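Long-range contacts in type III Pentaketide Synthase (Neurospora crassa, PDB 3EUO), which is a type III polyketide synthase of the chalcone and stilbene synthase family, probably transferring and condensing acyl units into pentaketide products: residues 182-187 with 250-255; 280-285 with 357-362. One frame throughout, in Å; residues are numbered along the deposited sequence.

Contact 1 of 2, residues 182-187 with 250-255; sequences RSELES and WKVVLS
In this member of the thiolase-like superfamily, helix 181-191 packs against the hairpin of strands 241-246 and 249-254, and the meeting is almost wholly polar. The axes of helix 182-187 and strand 250-254 come within 9.0 Å at a crossing angle of -59°, so the strand runs obliquely over the helix and a long side chain has to bridge the gap.

Lys251 is that bridge. Its CG lies anti to the carbonyl carbon, chi2 (-79°) bends the chain, and the last two torsions are extended, driving NZ end-on into the helix surface. There NZ donates to Ser183 OG and to Ser187 OG, each at 2.8 Å, two hydroxyls one helical turn apart. The serines face the amine from different rotamers: OG of Ser183 is anti to its backbone N, whereas OG of Ser187 is beside it. A weak bond from NZ to Ser183 O adds to the grip. Since Glu184 OE2 and Glu186 OE1 stay 5.6 and 5.3 Å from Lys251 NZ, neutral oxygens hold the ammonium group directly, while the two carboxylates would probably still stabilise its charge.

The strand's backbone N-H is met by Glu184, whose chain, bent at chi2, swings OE2 toward the strand. Val252 N donates to OE2 in a long, weak bond (3.3 Å) that is nevertheless nearly straight, 170°. The other oxygen, OE1, forms a salt bridge with Arg195, which fixes the carboxylate. Trp250 starts away from the helix, and its NE1 bonds to Ser114 OG of the second subunit, carrying the strand to the dimer interface.

Water completes the contact. One molecule accepts from Lys251 NZ and donates only weakly to Glu186 OE1; another accepts from Ser183 OG and donates to both Glu184 OE2 and Trp250 O, the latter at 2.7 Å.

Contact 2 of 2, residues 280-285 with 357-362; sequences QLPSSY and KEYVVG
Residues 282-285 form a type I beta turn, closed by Tyr285 N donating to Pro282 O at 3.1 Å, and this turn faces the start of strand 359-366, with CA of Tyr285 7.5 Å from CA of Tyr359. Both tyrosines have CG anti to the carbonyl carbon, and their rings form a T-shaped (edge-to-face) pair with centroids 4.8 Å apart and planes at 61°. CD2 of Tyr359 sits 3.4 Å above the centre of the Tyr285 ring. At the hydroxyl, Glu358 N donates to Tyr285 OH (2.9 Å, 170°), while Lys357 CB lies at the ring edge. A water joins the same hydroxyl to Glu358 OE1. Leu281 CD2 presses on Tyr359 CE1 at 3.4 Å, and Pro282 CD meets the hydroxyl end of that ring tip to tip. A second water spans Tyr359 OH and Gln280 O. An alanine in place of Tyr285 would remove both the aromatic face and the acceptor for Glu358 N, and would probably loosen the turn from the strand. The arrangement is plain surface packing in the thiolase-like fold: the loop between helix 258-277 and strand 292-295 is held by an edge-to-face tyrosine pair against the neighbouring strand 359-366.

In the fold
From the N terminus, the chain lays down strands 4-11, 105-109, 134-138 and 168-175 and several helices before helix 181-191, where contact 1 opens. It crosses strands 204-211 and 224-233 of the large mixed sheet and then enters the hairpin where contact 1 closes the loop. Helix 258-277 follows, and contact 2 opens in the loop beyond it; strand 292-295 and several helices come next before strand 359-366 closes that loop. The two loops are in series, neither nesting nor crossing. Contact 1 joins the N-terminal and C-terminal family regions, whereas contact 2 stays within the C-terminal one, near the sheet's 292-295 edge. Their centres lie about 40 Å apart, on opposite sides of the chain's centre.

Contact 1 of 2, residues 182-187 with 250-255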
ATOM      1  N   ARG A 182     -10.904  -3.543 -22.724  1.00 12.67           N
ATOM      2  CA  ARG A 182     -12.347  -3.732 -22.951  1.00 13.03           C
ATOM      3  C   ARG A 182     -13.200  -2.833 -22.055  1.00 12.95           C
ATOM      4  O   ARG A 182     -14.245  -2.328 -22.489  1.00 12.60           O
ATOM      5  CB  ARG A 182     -12.755  -5.209 -22.793  1.00 13.31           C
ATOM      6  CG  ARG A 182     -12.303  -6.125 -23.943  1.00 13.99           C
ATOM      7  CD  ARG A 182     -13.156  -5.915 -25.205  1.00 14.47           C
ATOM      8  NE  ARG A 182     -14.582  -6.132 -24.941  1.00 16.49           N
ATOM      9  CZ  ARG A 182     -15.176  -7.329 -24.921  1.00 17.44           C
ATOM     10  NH1 ARG A 182     -14.475  -8.434 -25.153  1.00 17.85           N
ATOM     11  NH2 ARG A 182     -16.475  -7.422 -24.651  1.00 17.68           N
ATOM     12  N   SER A 183     -12.743  -2.635 -20.817  1.00 12.24           N
ATOM     13  CA  SER A 183     -13.405  -1.740 -19.868  1.00 12.20           C
ATOM     14  C   SER A 183     -13.375  -0.306 -20.388  1.00 11.63           C
ATOM     15  O   SER A 183     -14.378   0.407 -20.354  1.00 10.97           O
ATOM     16  CB  SER A 183     -12.709  -1.803 -18.506  1.00 12.29           C
ATOM     17  OG  SER A 183     -13.074  -0.691 -17.707  1.00 13.80           O
ATOM     18  N   GLU A 184     -12.212   0.112 -20.869  1.00 11.33           N
ATOM     19  CA  GLU A 184     -12.067   1.463 -21.408  1.00 11.67           C
ATOM     20  C   GLU A 184     -12.931   1.654 -22.653  1.00 11.14           C
ATOM     21  O   GLU A 184     -13.627   2.669 -22.778  1.00 10.19           O
ATOM     22  CB  GLU A 184     -10.595   1.793 -21.673  1.00 11.81           C
ATOM     23  CG  GLU A 184      -9.800   2.085 -20.374  1.00 12.88           C
ATOM     24  CD  GLU A 184     -10.291   3.349 -19.658  1.00 15.67           C
ATOM     25  OE1 GLU A 184     -10.472   4.385 -20.339  1.00 15.72           O
ATOM     26  OE2 GLU A 184     -10.499   3.309 -18.422  1.00 16.50           O
ATOM     27  N   LEU A 185     -12.901   0.668 -23.551  1.00 11.45           N
ATOM     28  CA  LEU A 185     -13.686   0.729 -24.780  1.00 11.95           C
ATOM     29  C   LEU A 185     -15.178   0.841 -24.475  1.00 12.24           C
ATOM     30  O   LEU A 185     -15.906   1.573 -25.146  1.00 12.64           O
ATOM     31  CB  LEU A 185     -13.414  -0.493 -25.666  1.00 12.09           C
ATOM     32  CG  LEU A 185     -12.068  -0.555 -26.401  1.00 11.78           C
ATOM     33  CD1 LEU A 185     -11.908  -1.906 -27.065  1.00 11.76           C
ATOM     34  CD2 LEU A 185     -11.965   0.564 -27.444  1.00 12.49           C
ATOM     35  N   GLU A 186     -15.618   0.107 -23.460  1.00 12.65           N
ATOM     36  CA  GLU A 186     -17.021   0.128 -23.057  1.00 13.84           C
ATOM     37  C   GLU A 186     -17.431   1.513 -22.573  1.00 13.43           C
ATOM     38  O   GLU A 186     -18.502   2.011 -22.923  1.00 14.45           O
ATOM     39  CB  GLU A 186     -17.292  -0.912 -21.971  1.00 14.33           C
ATOM     40  CG  GLU A 186     -18.723  -0.841 -21.471  1.00 18.14           C
ATOM     41  CD  GLU A 186     -19.159  -2.058 -20.701  1.00 24.12           C
ATOM     42  OE1 GLU A 186     -19.643  -1.878 -19.564  1.00 27.98           O
ATOM     43  OE2 GLU A 186     -19.038  -3.186 -21.227  1.00 27.39           O
ATOM     44  N   SER A 187     -16.589   2.134 -21.753  1.00 13.30           N
ATOM     45  CA  SER A 187     -16.866   3.490 -21.279  1.00 12.93           C
ATOM     46  C   SER A 187     -16.856   4.515 -22.415  1.00 13.14           C
ATOM     47  O   SER A 187     -17.706   5.404 -22.453  1.00 12.74           O
ATOM     48  CB  SER A 187     -15.882   3.900 -20.185  1.00 13.11           C
ATOM     49  OG  SER A 187     -16.124   3.164 -19.003  1.00 13.45           O
ATOM     50  N   TRP A 250     -10.265  -0.909 -12.904  1.00 13.43           N
ATOM     51  CA  TRP A 250     -10.134   0.493 -12.529  1.00 13.14           C
ATOM     52  C   TRP A 250     -10.345   1.381 -13.746  1.00 13.02           C
ATOM     53  O   TRP A 250      -9.807   1.107 -14.828  1.00 13.07           O
ATOM     54  CB  TRP A 250      -8.763   0.783 -11.896  1.00 12.95           C
ATOM     55  CG  TRP A 250      -8.555   0.125 -10.566  1.00 12.07           C
ATOM     56  CD1 TRP A 250      -8.668   0.711  -9.332  1.00 11.97           C
ATOM     57  CD2 TRP A 250      -8.200  -1.247 -10.329  1.00 12.12           C
ATOM     58  NE1 TRP A 250      -8.403  -0.212  -8.347  1.00 12.55           N
ATOM     59  CE2 TRP A 250      -8.116  -1.420  -8.930  1.00 12.58           C
ATOM     60  CE3 TRP A 250      -7.934  -2.344 -11.164  1.00 12.73           C
ATOM     61  CZ2 TRP A 250      -7.786  -2.653  -8.341  1.00 13.19           C
ATOM     62  CZ3 TRP A 250      -7.620  -3.574 -10.580  1.00 12.77           C
ATOM     63  CH2 TRP A 250      -7.545  -3.712  -9.179  1.00 12.55           C
ATOM     64  N   LYS A 251     -11.138   2.438 -13.561  1.00 13.09           N
ATOM     65  CA  LYS A 251     -11.414   3.407 -14.621  1.00 13.12           C
ATOM     66  C   LYS A 251     -10.502   4.619 -14.505  1.00 13.47           C
ATOM     67  O   LYS A 251     -10.422   5.250 -13.444  1.00 12.98           O
ATOM     68  CB  LYS A 251     -12.872   3.871 -14.566  1.00 13.22           C
ATOM     69  CG  LYS A 251     -13.913   2.757 -14.693  1.00 12.70           C
ATOM     70  CD  LYS A 251     -14.118   2.320 -16.140  1.00 14.61           C
ATOM     71  CE  LYS A 251     -15.318   1.407 -16.245  1.00 15.05           C
ATOM     72  NZ  LYS A 251     -15.442   0.789 -17.602  1.00 15.13           N
ATOM     73  N   VAL A 252      -9.822   4.942 -15.600  1.00 13.85           N
ATOM     74  CA  VAL A 252      -8.924   6.096 -15.654  1.00 14.86           C
ATOM     75  C   VAL A 252      -9.696   7.408 -15.478  1.00 15.31           C
ATOM     76  O   VAL A 252     -10.754   7.587 -16.069  1.00 15.28           O
ATOM     77  CB  VAL A 252      -8.162   6.136 -16.994  1.00 15.32           C
ATOM     78  CG1 VAL A 252      -7.364   7.424 -17.126  1.00 15.12           C
ATOM     79  CG2 VAL A 252      -7.236   4.932 -17.119  1.00 15.50           C
ATOM     80  N   VAL A 253      -9.172   8.299 -14.636  1.00 15.37           N
ATOM     81  CA  VAL A 253      -9.639   9.685 -14.573  1.00 16.27           C
ATOM     82  C   VAL A 253      -8.489  10.537 -15.109  1.00 16.98           C
ATOM     83  O   VAL A 253      -7.350  10.405 -14.660  1.00 16.45           O
ATOM     84  CB  VAL A 253     -10.024  10.123 -13.126  1.00 16.36           C
ATOM     85  CG1 VAL A 253     -10.401  11.610 -13.081  1.00 16.06           C
ATOM     86  CG2 VAL A 253     -11.180   9.275 -12.596  1.00 16.62           C
ATOM     87  N   LEU A 254      -8.787  11.382 -16.093  1.00 17.75           N
ATOM     88  CA  LEU A 254      -7.767  12.196 -16.739  1.00 18.99           C
ATOM     89  C   LEU A 254      -8.393  13.454 -17.340  1.00 19.37           C
ATOM     90  O   LEU A 254      -9.220  13.382 -18.257  1.00 19.71           O
ATOM     91  CB  LEU A 254      -7.021  11.375 -17.801  1.00 18.90           C
ATOM     92  CG  LEU A 254      -5.895  11.993 -18.636  1.00 20.34           C
ATOM     93  CD1 LEU A 254      -4.791  12.618 -17.772  1.00 20.56           C
ATOM     94  CD2 LEU A 254      -5.312  10.932 -19.548  1.00 20.10           C
ATOM     95  N   SER A 255      -8.005  14.602 -16.804  1.00 19.91           N
ATOM     96  CA  SER A 255      -8.558  15.877 -17.245  1.00 20.56           C
ATOM     97  C   SER A 255      -7.587  16.542 -18.208  1.00 21.18           C
ATOM     98  O   SER A 255      -6.406  16.172 -18.252  1.00 20.79           O
ATOM     99  CB  SER A 255      -8.811  16.798 -16.054  1.00 20.86           C
ATOM    100  OG  SER A 255      -7.639  17.513 -15.722  1.00 20.60           O
TER
HETATM  101  O   HOH W   1     -10.828   0.793 -17.314  1.00 16.50           O
HETATM  102  O   HOH W   2     -18.328   0.360 -17.429  1.00 23.01           O

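Contact 2 of 2, residues 280-285 with 357-362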
ATOM      1  N   GLN A 280      26.603  19.973  -2.167  1.00 27.34           N
ATOM      2  CA  GLN A 280      27.197  18.678  -2.506  1.00 27.43           C
ATOM      3  C   GLN A 280      27.579  18.589  -3.985  1.00 27.13           C
ATOM      4  O   GLN A 280      28.355  17.715  -4.378  1.00 27.32           O
ATOM      5  CB  GLN A 280      26.235  17.533  -2.161  1.00 27.24           C
ATOM      6  CG  GLN A 280      25.850  17.452  -0.696  1.00 28.17           C
ATOM      7  CD  GLN A 280      24.683  16.512  -0.446  1.00 28.19           C
ATOM      8  OE1 GLN A 280      24.646  15.388  -0.962  1.00 28.13           O
ATOM      9  NE2 GLN A 280      23.721  16.968   0.354  1.00 29.03           N
ATOM     10  N   LEU A 281      27.029  19.490  -4.798  1.00 26.52           N
ATOM     11  CA  LEU A 281      27.221  19.440  -6.248  1.00 26.28           C
ATOM     12  C   LEU A 281      28.328  20.375  -6.739  1.00 25.75           C
ATOM     13  O   LEU A 281      28.455  21.497  -6.241  1.00 25.55           O
ATOM     14  CB  LEU A 281      25.911  19.755  -6.982  1.00 26.17           C
ATOM     15  CG  LEU A 281      24.649  18.944  -6.657  1.00 27.61           C
ATOM     16  CD1 LEU A 281      23.585  19.220  -7.689  1.00 27.49           C
ATOM     17  CD2 LEU A 281      24.921  17.441  -6.570  1.00 28.18           C
ATOM     18  N   PRO A 282      29.133  19.912  -7.716  1.00 25.74           N
ATOM     19  CA  PRO A 282      30.163  20.726  -8.374  1.00 25.61           C
ATOM     20  C   PRO A 282      29.569  21.906  -9.145  1.00 25.52           C
ATOM     21  O   PRO A 282      28.356  21.952  -9.366  1.00 25.20           O
ATOM     22  CB  PRO A 282      30.806  19.746  -9.365  1.00 25.72           C
ATOM     23  CG  PRO A 282      30.471  18.408  -8.866  1.00 25.78           C
ATOM     24  CD  PRO A 282      29.117  18.539  -8.249  1.00 25.52           C
ATOM     25  N   SER A 283      30.429  22.838  -9.561  1.00 25.34           N
ATOM     26  CA  SER A 283      30.000  24.027 -10.300  1.00 25.43           C
ATOM     27  C   SER A 283      29.356  23.706 -11.644  1.00 25.23           C
ATOM     28  O   SER A 283      28.514  24.459 -12.129  1.00 25.35           O
ATOM     29  CB  SER A 283      31.165  25.008 -10.497  1.00 25.47           C
ATOM     30  OG  SER A 283      32.287  24.382 -11.087  1.00 26.52           O
ATOM     31  N   SER A 284      29.760  22.588 -12.240  1.00 25.23           N
ATOM     32  CA  SER A 284      29.239  22.176 -13.547  1.00 25.20           C
ATOM     33  C   SER A 284      27.832  21.565 -13.485  1.00 24.80           C
ATOM     34  O   SER A 284      27.258  21.204 -14.518  1.00 24.30           O
ATOM     35  CB  SER A 284      30.226  21.229 -14.238  1.00 25.28           C
ATOM     36  OG  SER A 284      30.639  20.196 -13.363  1.00 27.22           O
ATOM     37  N   TYR A 285      27.281  21.455 -12.279  1.00 24.59           N
ATOM     38  CA  TYR A 285      25.915  20.967 -12.087  1.00 24.63           C
ATOM     39  C   TYR A 285      25.113  21.972 -11.266  1.00 25.31           C
ATOM     40  O   TYR A 285      24.910  21.803 -10.063  1.00 25.33           O
ATOM     41  CB  TYR A 285      25.919  19.561 -11.464  1.00 24.23           C
ATOM     42  CG  TYR A 285      26.542  18.544 -12.389  1.00 23.19           C
ATOM     43  CD1 TYR A 285      25.770  17.877 -13.346  1.00 22.28           C
ATOM     44  CD2 TYR A 285      27.913  18.279 -12.345  1.00 22.84           C
ATOM     45  CE1 TYR A 285      26.343  16.961 -14.212  1.00 22.40           C
ATOM     46  CE2 TYR A 285      28.494  17.363 -13.211  1.00 22.33           C
ATOM     47  CZ  TYR A 285      27.709  16.714 -14.141  1.00 22.82           C
ATOM     48  OH  TYR A 285      28.283  15.809 -14.995  1.00 22.91           O
ATOM     49  N   LYS A 357      26.115  12.799 -18.226  1.00 22.65           N
ATOM     50  CA  LYS A 357      26.112  13.539 -16.969  1.00 21.61           C
ATOM     51  C   LYS A 357      26.310  12.648 -15.748  1.00 21.03           C
ATOM     52  O   LYS A 357      25.845  11.507 -15.707  1.00 20.61           O
ATOM     53  CB  LYS A 357      24.834  14.371 -16.836  1.00 21.69           C
ATOM     54  CG  LYS A 357      24.582  15.328 -18.006  1.00 21.66           C
ATOM     55  CD  LYS A 357      25.816  16.181 -18.349  1.00 22.68           C
ATOM     56  CE  LYS A 357      25.476  17.285 -19.347  1.00 23.22           C
ATOM     57  NZ  LYS A 357      24.965  16.764 -20.639  1.00 24.40           N
ATOM     58  N   GLU A 358      27.004  13.198 -14.758  1.00 19.84           N
ATOM     59  CA  GLU A 358      27.302  12.513 -13.507  1.00 19.63           C
ATOM     60  C   GLU A 358      26.117  12.575 -12.548  1.00 18.57           C
ATOM     61  O   GLU A 358      26.057  11.822 -11.571  1.00 18.04           O
ATOM     62  CB  GLU A 358      28.524  13.166 -12.864  1.00 19.97           C
ATOM     63  CG  GLU A 358      29.293  12.279 -11.919  1.00 23.62           C
ATOM     64  CD  GLU A 358      30.781  12.604 -11.884  1.00 26.41           C
ATOM     65  OE1 GLU A 358      31.265  13.381 -12.743  1.00 28.16           O
ATOM     66  OE2 GLU A 358      31.467  12.066 -10.994  1.00 28.80           O
ATOM     67  N   TYR A 359      25.188  13.487 -12.823  1.00 17.50           N
ATOM     68  CA  TYR A 359      24.040  13.704 -11.950  1.00 17.28           C
ATOM     69  C   TYR A 359      22.751  13.654 -12.745  1.00 16.84           C
ATOM     70  O   TYR A 359      22.645  14.240 -13.827  1.00 16.84           O
ATOM     71  CB  TYR A 359      24.170  15.023 -11.183  1.00 17.53           C
ATOM     72  CG  TYR A 359      25.342  15.041 -10.229  1.00 18.14           C
ATOM     73  CD1 TYR A 359      25.193  14.644  -8.896  1.00 17.69           C
ATOM     74  CD2 TYR A 359      26.608  15.444 -10.661  1.00 18.51           C
ATOM     75  CE1 TYR A 359      26.276  14.642  -8.023  1.00 18.85           C
ATOM     76  CE2 TYR A 359      27.693  15.440  -9.796  1.00 17.76           C
ATOM     77  CZ  TYR A 359      27.517  15.052  -8.481  1.00 18.47           C
ATOM     78  OH  TYR A 359      28.592  15.054  -7.627  1.00 19.40           O
ATOM     79  N   VAL A 360      21.768  12.951 -12.188  1.00 16.22           N
ATOM     80  CA  VAL A 360      20.536  12.627 -12.891  1.00 15.44           C
ATOM     81  C   VAL A 360      19.351  13.043 -12.035  1.00 14.96           C
ATOM     82  O   VAL A 360      19.271  12.701 -10.852  1.00 14.78           O
ATOM     83  CB  VAL A 360      20.451  11.102 -13.202  1.00 15.35           C
ATOM     84  CG1 VAL A 360      19.233  10.777 -14.052  1.00 15.16           C
ATOM     85  CG2 VAL A 360      21.722  10.620 -13.894  1.00 15.89           C
ATOM     86  N   VAL A 361      18.439  13.801 -12.631  1.00 14.46           N
ATOM     87  CA  VAL A 361      17.218  14.175 -11.944  1.00 14.26           C
ATOM     88  C   VAL A 361      16.129  13.190 -12.356  1.00 14.38           C
ATOM     89  O   VAL A 361      15.879  13.017 -13.551  1.00 14.03           O
ATOM     90  CB  VAL A 361      16.804  15.628 -12.280  1.00 14.40           C
ATOM     91  CG1 VAL A 361      15.493  15.981 -11.609  1.00 13.87           C
ATOM     92  CG2 VAL A 361      17.897  16.605 -11.849  1.00 15.28           C
ATOM     93  N   GLY A 362      15.502  12.542 -11.373  1.00 13.87           N
ATOM     94  CA  GLY A 362      14.376  11.654 -11.634  1.00 14.86           C
ATOM     95  C   GLY A 362      13.095  12.413 -11.342  1.00 14.63           C
ATOM     96  O   GLY A 362      13.042  13.178 -10.386  1.00 14.06           O
TER
HETATM   97  O   HOH W   3      27.874  14.697  -4.964  1.00 27.33           O
HETATM   98  O   HOH W   4      30.771  15.461 -15.015  1.00 27.00           O